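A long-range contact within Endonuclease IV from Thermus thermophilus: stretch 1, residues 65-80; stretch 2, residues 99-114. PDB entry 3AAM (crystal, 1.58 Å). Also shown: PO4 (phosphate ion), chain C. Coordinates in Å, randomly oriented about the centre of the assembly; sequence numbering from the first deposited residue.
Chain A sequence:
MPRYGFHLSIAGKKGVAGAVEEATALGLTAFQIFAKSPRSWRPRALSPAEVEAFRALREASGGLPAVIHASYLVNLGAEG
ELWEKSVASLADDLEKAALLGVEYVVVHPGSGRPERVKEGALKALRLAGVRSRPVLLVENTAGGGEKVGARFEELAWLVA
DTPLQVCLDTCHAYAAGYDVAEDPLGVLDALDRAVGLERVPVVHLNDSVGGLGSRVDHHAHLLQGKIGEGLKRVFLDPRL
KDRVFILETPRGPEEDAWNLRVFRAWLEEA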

ATOM      1  N   PRO A  65      10.720  -7.279  -2.882  1.00 11.39           N
ATOM      2  CA  PRO A  65      10.241  -6.267  -1.942  1.00 11.93           C
ATOM      3  C   PRO A  65       8.869  -6.683  -1.444  1.00 11.94           C
ATOM      4  O   PRO A  65       8.021  -7.144  -2.221  1.00 10.90           O
ATOM      5  CB  PRO A  65      10.180  -5.007  -2.795  1.00 13.04           C
ATOM      6  CG  PRO A  65      11.276  -5.218  -3.783  1.00 13.59           C
ATOM      7  CD  PRO A  65      11.099  -6.665  -4.165  1.00 11.41           C
ATOM      8  N   ALA A  66       8.650  -6.520  -0.146  1.00 11.38           N
ATOM      9  CA  ALA A  66       7.382  -6.892   0.451  1.00 11.64           C
ATOM     10  C   ALA A  66       6.764  -5.720   1.189  1.00  9.93           C
ATOM     11  O   ALA A  66       7.466  -4.832   1.679  1.00 10.86           O
ATOM     12  CB  ALA A  66       7.581  -8.058   1.401  1.00 12.95           C
ATOM     13  N   VAL A  67       5.440  -5.723   1.261  1.00  8.40           N
ATOM     14  CA  VAL A  67       4.708  -4.673   1.942  1.00  7.69           C
ATOM     15  C   VAL A  67       3.630  -5.305   2.803  1.00  7.46           C
ATOM     16  O   VAL A  67       2.968  -6.248   2.375  1.00  6.02           O
ATOM     17  CB  VAL A  67       3.987  -3.734   0.939  1.00  8.16           C
ATOM     18  CG1 VAL A  67       3.268  -2.631   1.688  1.00  9.91           C
ATOM     19  CG2 VAL A  67       4.976  -3.156  -0.055  1.00 10.02           C
ATOM     20  N   ILE A  68       3.465  -4.800   4.019  1.00  7.13           N
ATOM     21  CA  ILE A  68       2.412  -5.288   4.893  1.00  7.10           C
ATOM     22  C   ILE A  68       1.352  -4.192   4.930  1.00  8.04           C
ATOM     23  O   ILE A  68       1.660  -3.029   5.198  1.00  9.04           O
ATOM     24  CB  ILE A  68       2.929  -5.585   6.323  1.00  9.61           C
ATOM     25  CG1 ILE A  68       3.597  -6.964   6.336  1.00  9.62           C
ATOM     26  CG2 ILE A  68       1.781  -5.520   7.328  1.00 10.16           C
ATOM     27  CD1 ILE A  68       4.206  -7.366   7.667  1.00  9.99           C
ATOM     28  N   HIS A  69       0.113  -4.563   4.625  1.00  5.98           N
ATOM     29  CA  HIS A  69      -0.989  -3.612   4.628  1.00  6.33           C
ATOM     30  C   HIS A  69      -1.732  -3.713   5.958  1.00  7.49           C
ATOM     31  O   HIS A  69      -2.021  -4.814   6.426  1.00  8.15           O
ATOM     32  CB  HIS A  69      -1.965  -3.926   3.483  1.00  7.19           C
ATOM     33  CG  HIS A  69      -2.824  -2.767   3.078  1.00  9.95           C
ATOM     34  ND1 HIS A  69      -3.635  -2.090   3.963  1.00 11.81           N
ATOM     35  CD2 HIS A  69      -2.985  -2.155   1.880  1.00 12.65           C
ATOM     36  CE1 HIS A  69      -4.255  -1.110   3.330  1.00 11.05           C
ATOM     37  NE2 HIS A  69      -3.879  -1.128   2.065  1.00 10.77           N
ATOM     38  N   ALA A  70      -2.020  -2.571   6.571  1.00  8.38           N
ATOM     39  CA  ALA A  70      -2.767  -2.544   7.824  1.00  9.70           C
ATOM     40  C   ALA A  70      -4.229  -2.803   7.472  1.00 10.31           C
ATOM     41  O   ALA A  70      -4.643  -2.609   6.329  1.00 10.68           O
ATOM     42  CB  ALA A  70      -2.623  -1.178   8.495  1.00  9.73           C
ATOM     43  N   SER A  71      -5.020  -3.240   8.444  1.00  9.06           N
ATOM     44  CA  SER A  71      -6.428  -3.503   8.175  1.00 11.08           C
ATOM     45  C   SER A  71      -7.208  -2.221   7.940  1.00 11.16           C
ATOM     46  O   SER A  71      -6.809  -1.147   8.384  1.00  9.94           O
ATOM     47  CB  SER A  71      -7.068  -4.251   9.339  1.00 11.42           C
ATOM     48  OG  SER A  71      -8.475  -4.294   9.171  1.00 13.48           O
ATOM     49  N   TYR A  72      -8.331  -2.344   7.240  1.00 11.14           N
ATOM     50  CA  TYR A  72      -9.189  -1.204   6.965  1.00 11.01           C
ATOM     51  C   TYR A  72      -9.814  -0.756   8.286  1.00 10.90           C
ATOM     52  O   TYR A  72     -10.327   0.356   8.399  1.00 10.97           O
ATOM     53  CB  TYR A  72     -10.286  -1.605   5.973  1.00 12.67           C
ATOM     54  CG  TYR A  72     -11.184  -2.713   6.479  1.00 11.74           C
ATOM     55  CD1 TYR A  72     -12.277  -2.438   7.301  1.00 12.84           C
ATOM     56  CD2 TYR A  72     -10.927  -4.045   6.153  1.00 14.56           C
ATOM     57  CE1 TYR A  72     -13.090  -3.462   7.786  1.00 13.88           C
ATOM     58  CE2 TYR A  72     -11.730  -5.074   6.632  1.00 13.15           C
ATOM     59  CZ  TYR A  72     -12.811  -4.777   7.449  1.00 14.11           C
ATOM     60  OH  TYR A  72     -13.610  -5.794   7.920  1.00 18.36           O
ATOM     61  N   LEU A  73      -9.759  -1.638   9.282  1.00  8.93           N
ATOM     62  CA  LEU A  73     -10.316  -1.353  10.598  1.00 10.30           C
ATOM     63  C   LEU A  73      -9.584  -0.213  11.282  1.00 10.29           C
ATOM     64  O   LEU A  73     -10.158   0.506  12.096  1.00 11.17           O
ATOM     65  CB  LEU A  73     -10.235  -2.593  11.495  1.00  9.38           C
ATOM     66  CG  LEU A  73     -11.144  -3.766  11.135  1.00 10.15           C
ATOM     67  CD1 LEU A  73     -10.891  -4.914  12.102  1.00 11.86           C
ATOM     68  CD2 LEU A  73     -12.600  -3.318  11.184  1.00 11.77           C
ATOM     69  N   VAL A  74      -8.311  -0.054  10.954  1.00 10.42           N
ATOM     70  CA  VAL A  74      -7.511   0.992  11.568  1.00  9.89           C
ATOM     71  C   VAL A  74      -7.977   2.390  11.181  1.00  9.65           C
ATOM     72  O   VAL A  74      -8.062   2.724  10.000  1.00 10.97           O
ATOM     73  CB  VAL A  74      -6.021   0.836  11.190  1.00 10.90           C
ATOM     74  CG1 VAL A  74      -5.204   1.953  11.820  1.00 10.07           C
ATOM     75  CG2 VAL A  74      -5.512  -0.515  11.657  1.00 11.02           C
ATOM     76  N   ASN A  75      -8.304   3.200  12.184  1.00  9.32           N
ATOM     77  CA  ASN A  75      -8.720   4.576  11.943  1.00  8.40           C
ATOM     78  C   ASN A  75      -7.956   5.490  12.894  1.00  7.80           C
ATOM     79  O   ASN A  75      -8.383   5.740  14.022  1.00  8.18           O
ATOM     80  CB  ASN A  75     -10.225   4.755  12.153  1.00  9.98           C
ATOM     81  CG  ASN A  75     -10.680   6.176  11.860  1.00 11.91           C
ATOM     82  OD1 ASN A  75      -9.880   7.024  11.458  1.00 10.93           O
ATOM     83  ND2 ASN A  75     -11.966   6.442  12.057  1.00 17.09           N
ATOM     84  N   LEU A  76      -6.818   5.986  12.425  1.00  7.36           N
ATOM     85  CA  LEU A  76      -5.973   6.857  13.226  1.00  8.48           C
ATOM     86  C   LEU A  76      -6.586   8.231  13.481  1.00  7.84           C
ATOM     87  O   LEU A  76      -6.022   9.027  14.228  1.00  8.85           O
ATOM     88  CB  LEU A  76      -4.612   7.021  12.547  1.00  8.73           C
ATOM     89  CG  LEU A  76      -3.856   5.717  12.272  1.00 10.02           C
ATOM     90  CD1 LEU A  76      -2.630   6.029  11.423  1.00 11.53           C
ATOM     91  CD2 LEU A  76      -3.462   5.038  13.581  1.00 10.39           C
ATOM     92  N   GLY A  77      -7.739   8.498  12.874  1.00  8.93           N
ATOM     93  CA  GLY A  77      -8.392   9.780  13.076  1.00  8.59           C
ATOM     94  C   GLY A  77      -9.526   9.720  14.086  1.00  7.85           C
ATOM     95  O   GLY A  77     -10.126  10.743  14.417  1.00 10.42           O
ATOM     96  N   ALA A  78      -9.814   8.526  14.592  1.00  8.18           N
ATOM     97  CA  ALA A  78     -10.896   8.350  15.553  1.00  8.86           C
ATOM     98  C   ALA A  78     -10.675   9.133  16.837  1.00 10.36           C
ATOM     99  O   ALA A  78      -9.564   9.189  17.361  1.00 10.26           O
ATOM    100  CB  ALA A  78     -11.069   6.869  15.881  1.00  9.48           C
ATOM    101  N   GLU A  79     -11.745   9.743  17.336  1.00 11.61           N
ATOM    102  CA  GLU A  79     -11.683  10.497  18.581  1.00 12.93           C
ATOM    103  C   GLU A  79     -11.941   9.552  19.752  1.00 12.82           C
ATOM    104  O   GLU A  79     -11.390   9.735  20.837  1.00 14.08           O
ATOM    105  CB  GLU A  79     -12.725  11.619  18.582  1.00 15.40           C
ATOM    106  CG  GLU A  79     -12.343  12.829  17.733  1.00 17.75           C
ATOM    107  CD  GLU A  79     -11.069  13.504  18.216  1.00 20.19           C
ATOM    108  OE1 GLU A  79     -10.988  13.834  19.418  1.00 23.35           O
ATOM    109  OE2 GLU A  79     -10.147  13.711  17.398  1.00 24.15           O
ATOM    110  N   GLY A  80     -12.773   8.540  19.517  1.00 12.98           N
ATOM    111  CA  GLY A  80     -13.101   7.577  20.553  1.00 12.24           C
ATOM    112  C   GLY A  80     -12.013   6.545  20.786  1.00 12.28           C
ATOM    113  O   GLY A  80     -10.924   6.638  20.217  1.00 11.92           O
ATOM    114  N   LEU A  99       9.949  -8.218  12.443  1.00 11.72           N
ATOM    115  CA  LEU A  99      10.352  -9.605  12.631  1.00 11.66           C
ATOM    116  C   LEU A  99      10.563 -10.304  11.295  1.00 11.37           C
ATOM    117  O   LEU A  99      11.527 -11.051  11.115  1.00 12.23           O
ATOM    118  CB  LEU A  99       9.293 -10.362  13.436  1.00 13.34           C
ATOM    119  CG  LEU A  99       9.220 -10.083  14.938  1.00 16.65           C
ATOM    120  CD1 LEU A  99       7.991 -10.756  15.525  1.00 16.94           C
ATOM    121  CD2 LEU A  99      10.486 -10.600  15.610  1.00 19.69           C
ATOM    122  N   LEU A 100       9.664 -10.052  10.353  1.00 10.64           N
ATOM    123  CA  LEU A 100       9.747 -10.678   9.042  1.00 10.76           C
ATOM    124  C   LEU A 100      10.776 -10.057   8.107  1.00 11.30           C
ATOM    125  O   LEU A 100      11.130 -10.653   7.097  1.00 12.43           O
ATOM    126  CB  LEU A 100       8.372 -10.655   8.371  1.00  8.67           C
ATOM    127  CG  LEU A 100       7.313 -11.536   9.041  1.00  9.51           C
ATOM    128  CD1 LEU A 100       5.952 -11.289   8.411  1.00 10.84           C
ATOM    129  CD2 LEU A 100       7.718 -13.000   8.899  1.00  8.03           C
ATOM    130  N   GLY A 101      11.256  -8.865   8.440  1.00 11.51           N
ATOM    131  CA  GLY A 101      12.219  -8.203   7.583  1.00 10.38           C
ATOM    132  C   GLY A 101      11.527  -7.484   6.437  1.00 11.39           C
ATOM    133  O   GLY A 101      12.147  -7.178   5.419  1.00 12.86           O
ATOM    134  N   VAL A 102      10.228  -7.237   6.597  1.00  9.83           N
ATOM    135  CA  VAL A 102       9.439  -6.530   5.590  1.00 11.09           C
ATOM    136  C   VAL A 102       9.757  -5.045   5.752  1.00 10.46           C
ATOM    137  O   VAL A 102       9.596  -4.490   6.835  1.00 13.44           O
ATOM    138  CB  VAL A 102       7.929  -6.776   5.798  1.00  9.76           C
ATOM    139  CG1 VAL A 102       7.118  -5.874   4.879  1.00 11.68           C
ATOM    140  CG2 VAL A 102       7.599  -8.243   5.514  1.00 11.36           C
ATOM    141  N   GLU A 103      10.197  -4.402   4.676  1.00 13.07           N
ATOM    142  CA  GLU A 103      10.585  -2.999   4.755  1.00 14.14           C
ATOM    143  C   GLU A 103       9.480  -1.956   4.851  1.00 13.10           C
ATOM    144  O   GLU A 103       9.728  -0.855   5.341  1.00 13.29           O
ATOM    145  CB  GLU A 103      11.498  -2.643   3.576  1.00 18.17           C
ATOM    146  CG  GLU A 103      12.149  -1.268   3.701  1.00 26.23           C
ATOM    147  CD  GLU A 103      13.135  -0.981   2.585  1.00 29.19           C
ATOM    148  OE1 GLU A 103      14.099  -1.758   2.425  1.00 34.01           O
ATOM    149  OE2 GLU A 103      12.947   0.024   1.869  1.00 34.10           O
ATOM    150  N   TYR A 104       8.269  -2.285   4.412  1.00 12.02           N
ATOM    151  CA  TYR A 104       7.181  -1.309   4.449  1.00 10.12           C
ATOM    152  C   TYR A 104       5.854  -1.790   5.020  1.00  9.31           C
ATOM    153  O   TYR A 104       5.464  -2.941   4.840  1.00  8.02           O
ATOM    154  CB  TYR A 104       6.898  -0.777   3.037  1.00 12.96           C
ATOM    155  CG  TYR A 104       8.060  -0.069   2.385  1.00 14.70           C
ATOM    156  CD1 TYR A 104       8.532   1.139   2.888  1.00 16.43           C
ATOM    157  CD2 TYR A 104       8.704  -0.622   1.279  1.00 17.43           C
ATOM    158  CE1 TYR A 104       9.624   1.785   2.309  1.00 18.38           C
ATOM    159  CE2 TYR A 104       9.796   0.014   0.691  1.00 17.01           C
ATOM    160  CZ  TYR A 104      10.249   1.215   1.213  1.00 17.95           C
ATOM    161  OH  TYR A 104      11.338   1.843   0.653  1.00 21.05           O
ATOM    162  N   VAL A 105       5.171  -0.878   5.705  1.00  7.94           N
ATOM    163  CA  VAL A 105       3.839  -1.118   6.253  1.00  7.11           C
ATOM    164  C   VAL A 105       3.033   0.068   5.730  1.00  6.19           C
ATOM    165  O   VAL A 105       3.454   1.214   5.875  1.00  9.37           O
ATOM    166  CB  VAL A 105       3.819  -1.104   7.802  1.00  6.04           C
ATOM    167  CG1 VAL A 105       2.377  -1.108   8.307  1.00  9.67           C
ATOM    168  CG2 VAL A 105       4.558  -2.313   8.337  1.00  8.30           C
ATOM    169  N   VAL A 106       1.891  -0.200   5.107  1.00  6.13           N
ATOM    170  CA  VAL A 106       1.065   0.869   4.558  1.00  6.29           C
ATOM    171  C   VAL A 106      -0.307   0.893   5.221  1.00  6.77           C
ATOM    172  O   VAL A 106      -0.904  -0.155   5.478  1.00  7.32           O
ATOM    173  CB  VAL A 106       0.925   0.710   3.016  1.00  7.89           C
ATOM    174  CG1 VAL A 106       0.285  -0.627   2.679  1.00  7.43           C
ATOM    175  CG2 VAL A 106       0.122   1.858   2.440  1.00  7.36           C
ATOM    176  N   VAL A 107      -0.801   2.096   5.497  1.00  6.94           N
ATOM    177  CA  VAL A 107      -2.083   2.265   6.164  1.00  7.42           C
ATOM    178  C   VAL A 107      -2.841   3.443   5.584  1.00  7.34           C
ATOM    179  O   VAL A 107      -2.232   4.391   5.096  1.00  8.65           O
ATOM    180  CB  VAL A 107      -1.862   2.523   7.678  1.00  8.06           C
ATOM    181  CG1 VAL A 107      -1.040   3.786   7.873  1.00  7.80           C
ATOM    182  CG2 VAL A 107      -3.199   2.636   8.401  1.00  9.72           C
ATOM    183  N   HIS A 108      -4.170   3.382   5.607  1.00  7.70           N
ATOM    184  CA  HIS A 108      -4.927   4.525   5.125  1.00 10.21           C
ATOM    185  C   HIS A 108      -4.973   5.483   6.322  1.00 10.51           C
ATOM    186  O   HIS A 108      -4.948   5.048   7.473  1.00 10.69           O
ATOM    187  CB  HIS A 108      -6.329   4.116   4.618  1.00 12.73           C
ATOM    188  CG  HIS A 108      -7.196   3.432   5.630  1.00 13.89           C
ATOM    189  ND1 HIS A 108      -8.463   2.978   5.324  1.00 15.33           N
ATOM    190  CD2 HIS A 108      -6.993   3.122   6.933  1.00 15.95           C
ATOM    191  CE1 HIS A 108      -9.001   2.420   6.394  1.00 16.44           C
ATOM    192  NE2 HIS A 108      -8.130   2.495   7.384  1.00 13.57           N
ATOM    193  N   PRO A 109      -4.990   6.799   6.067  1.00 10.50           N
ATOM    194  CA  PRO A 109      -5.019   7.821   7.121  1.00 13.01           C
ATOM    195  C   PRO A 109      -6.157   7.730   8.125  1.00 12.61           C
ATOM    196  O   PRO A 109      -5.952   7.943   9.323  1.00 14.14           O
ATOM    197  CB  PRO A 109      -5.068   9.128   6.333  1.00 13.86           C
ATOM    198  CG  PRO A 109      -4.357   8.793   5.079  1.00 15.77           C
ATOM    199  CD  PRO A 109      -4.893   7.429   4.740  1.00 11.81           C
ATOM    200  N   GLY A 110      -7.351   7.419   7.636  1.00 12.35           N
ATOM    201  CA  GLY A 110      -8.509   7.344   8.507  1.00 12.38           C
ATOM    202  C   GLY A 110      -9.369   8.580   8.308  1.00 13.20           C
ATOM    203  O   GLY A 110      -9.210   9.297   7.316  1.00 13.88           O
ATOM    204  N   SER A 111     -10.274   8.837   9.244  1.00 12.33           N
ATOM    205  CA  SER A 111     -11.160   9.990   9.146  1.00 13.28           C
ATOM    206  C   SER A 111     -11.190  10.798  10.436  1.00 13.23           C
ATOM    207  O   SER A 111     -11.260  10.238  11.530  1.00 14.30           O
ATOM    208  CB  SER A 111     -12.577   9.533   8.790  1.00 16.05           C
ATOM    209  OG  SER A 111     -13.055   8.573   9.714  1.00 20.42           O
ATOM    210  N   GLY A 112     -11.145  12.119  10.290  1.00 13.74           N
ATOM    211  CA  GLY A 112     -11.158  13.007  11.439  1.00 13.71           C
ATOM    212  C   GLY A 112     -10.178  14.153  11.260  1.00 12.20           C
ATOM    213  O   GLY A 112      -9.898  14.568  10.135  1.00 13.29           O
ATOM    214  N   ARG A 113      -9.660  14.674  12.366  1.00 10.74           N
ATOM    215  CA  ARG A 113      -8.695  15.766  12.314  1.00 11.68           C
ATOM    216  C   ARG A 113      -7.352  15.243  11.810  1.00 12.18           C
ATOM    217  O   ARG A 113      -6.870  14.214  12.281  1.00 11.08           O
ATOM    218  CB  ARG A 113      -8.490  16.363  13.708  1.00 12.57           C
ATOM    219  CG  ARG A 113      -9.727  16.989  14.325  1.00 14.32           C
ATOM    220  CD  ARG A 113      -9.438  17.563  15.712  1.00 16.75           C
ATOM    221  NE  ARG A 113      -9.177  16.529  16.712  1.00 19.98           N
ATOM    222  CZ  ARG A 113      -7.975  16.229  17.197  1.00 19.52           C
ATOM    223  NH1 ARG A 113      -6.902  16.886  16.779  1.00 22.24           N
ATOM    224  NH2 ARG A 113      -7.846  15.271  18.106  1.00 22.94           N
ATOM    225  N   PRO A 114      -6.733  15.940  10.842  1.00 11.80           N
ATOM    226  CA  PRO A 114      -5.440  15.464  10.347  1.00 11.84           C
ATOM    227  C   PRO A 114      -4.426  15.360  11.487  1.00 11.50           C
ATOM    228  O   PRO A 114      -3.585  14.461  11.502  1.00 12.00           O
ATOM    229  CB  PRO A 114      -5.054  16.523   9.321  1.00 11.74           C
ATOM    230  CG  PRO A 114      -6.387  16.926   8.756  1.00 12.32           C
ATOM    231  CD  PRO A 114      -7.238  17.050  10.009  1.00 11.68           C
TER
HETATM  232  P   PO4 C 272      -6.759   0.432   0.518  1.00 15.71           P
HETATM  233  O1  PO4 C 272      -7.500  -0.905   0.894  1.00 14.70           O
HETATM  234  O2  PO4 C 272      -5.350   0.092  -0.108  1.00 16.88           O
HETATM  235  O3  PO4 C 272      -7.614   1.222  -0.515  1.00 17.78           O
HETATM  236  O4  PO4 C 272      -6.573   1.307   1.817  1.00 16.88           O
HETATM  237  O   HOH W   1      10.801  -5.452   2.021  1.00 21.20           O
HETATM  238  O   HOH W   2      -5.220   0.624   6.189  1.00 10.80           O
HETATM  239  O   HOH W   3      -6.364   4.923   9.785  1.00 10.74           O
HETATM  240  O   HOH W   4     -10.372  13.370  14.762  1.00 16.83           O

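How do the two stretches first come together? At Ala 66 the polar link runs through water: water 1 accepts hydrogen bonds from Ala 66 N (3.2 Å) and Glu 103 N (2.9 Å). Nearby, Ala 66 CB packs 4.1 Å from Val 102 CG2, and Val 67 CG1 lies 3.7 Å from Val 106 CG1.

What fixes the register of the strands? Ile 68 uses both its backbone polar groups: Ile 68 N donates to Tyr 104 O at 2.9 Å, and Ile 68 O accepts from Val 106 N at 2.8 Å. Ala 70 N continues the ladder to Val 106 O at 2.9 Å, the alternation expected of parallel strands. Side chains alternate along each strand. Ile 68 and Val 105 share one face of the sheet; His 69 and Val 106 share the other, where Val 106 CG1 sits over the imidazole, 4.0 Å from the centroid of the His 69 ring. The same ring donates from His 69 NE2 to phosphate O2 at 2.9 Å.

How is the chain held once the strand ends? Ala 70 CB and Val 74 CG1 pack against Val 107 CG2, at 3.9 and 4.0 Å. At the end of the turn from Ser 71 to Val 74, His 108 NE2 donates to Val 74 O at 2.6 Å.

Why do glycines line the last part? Asn 75 OD1 accepts from Ser 111 N at 2.9 Å and, within its own stretch, from Gly 77 N at 3.0 Å. A CB on Gly 77 would clash with Ser 111 O and one on Gly 110 with Asn 75 OD1; without them the backbones approach closely, though the backbone angles of Gly 110 alone call for glycine. Farther out, Glu 79 OE2 closes the contact in a salt bridge with Arg 113 NH2 at 2.9 Å.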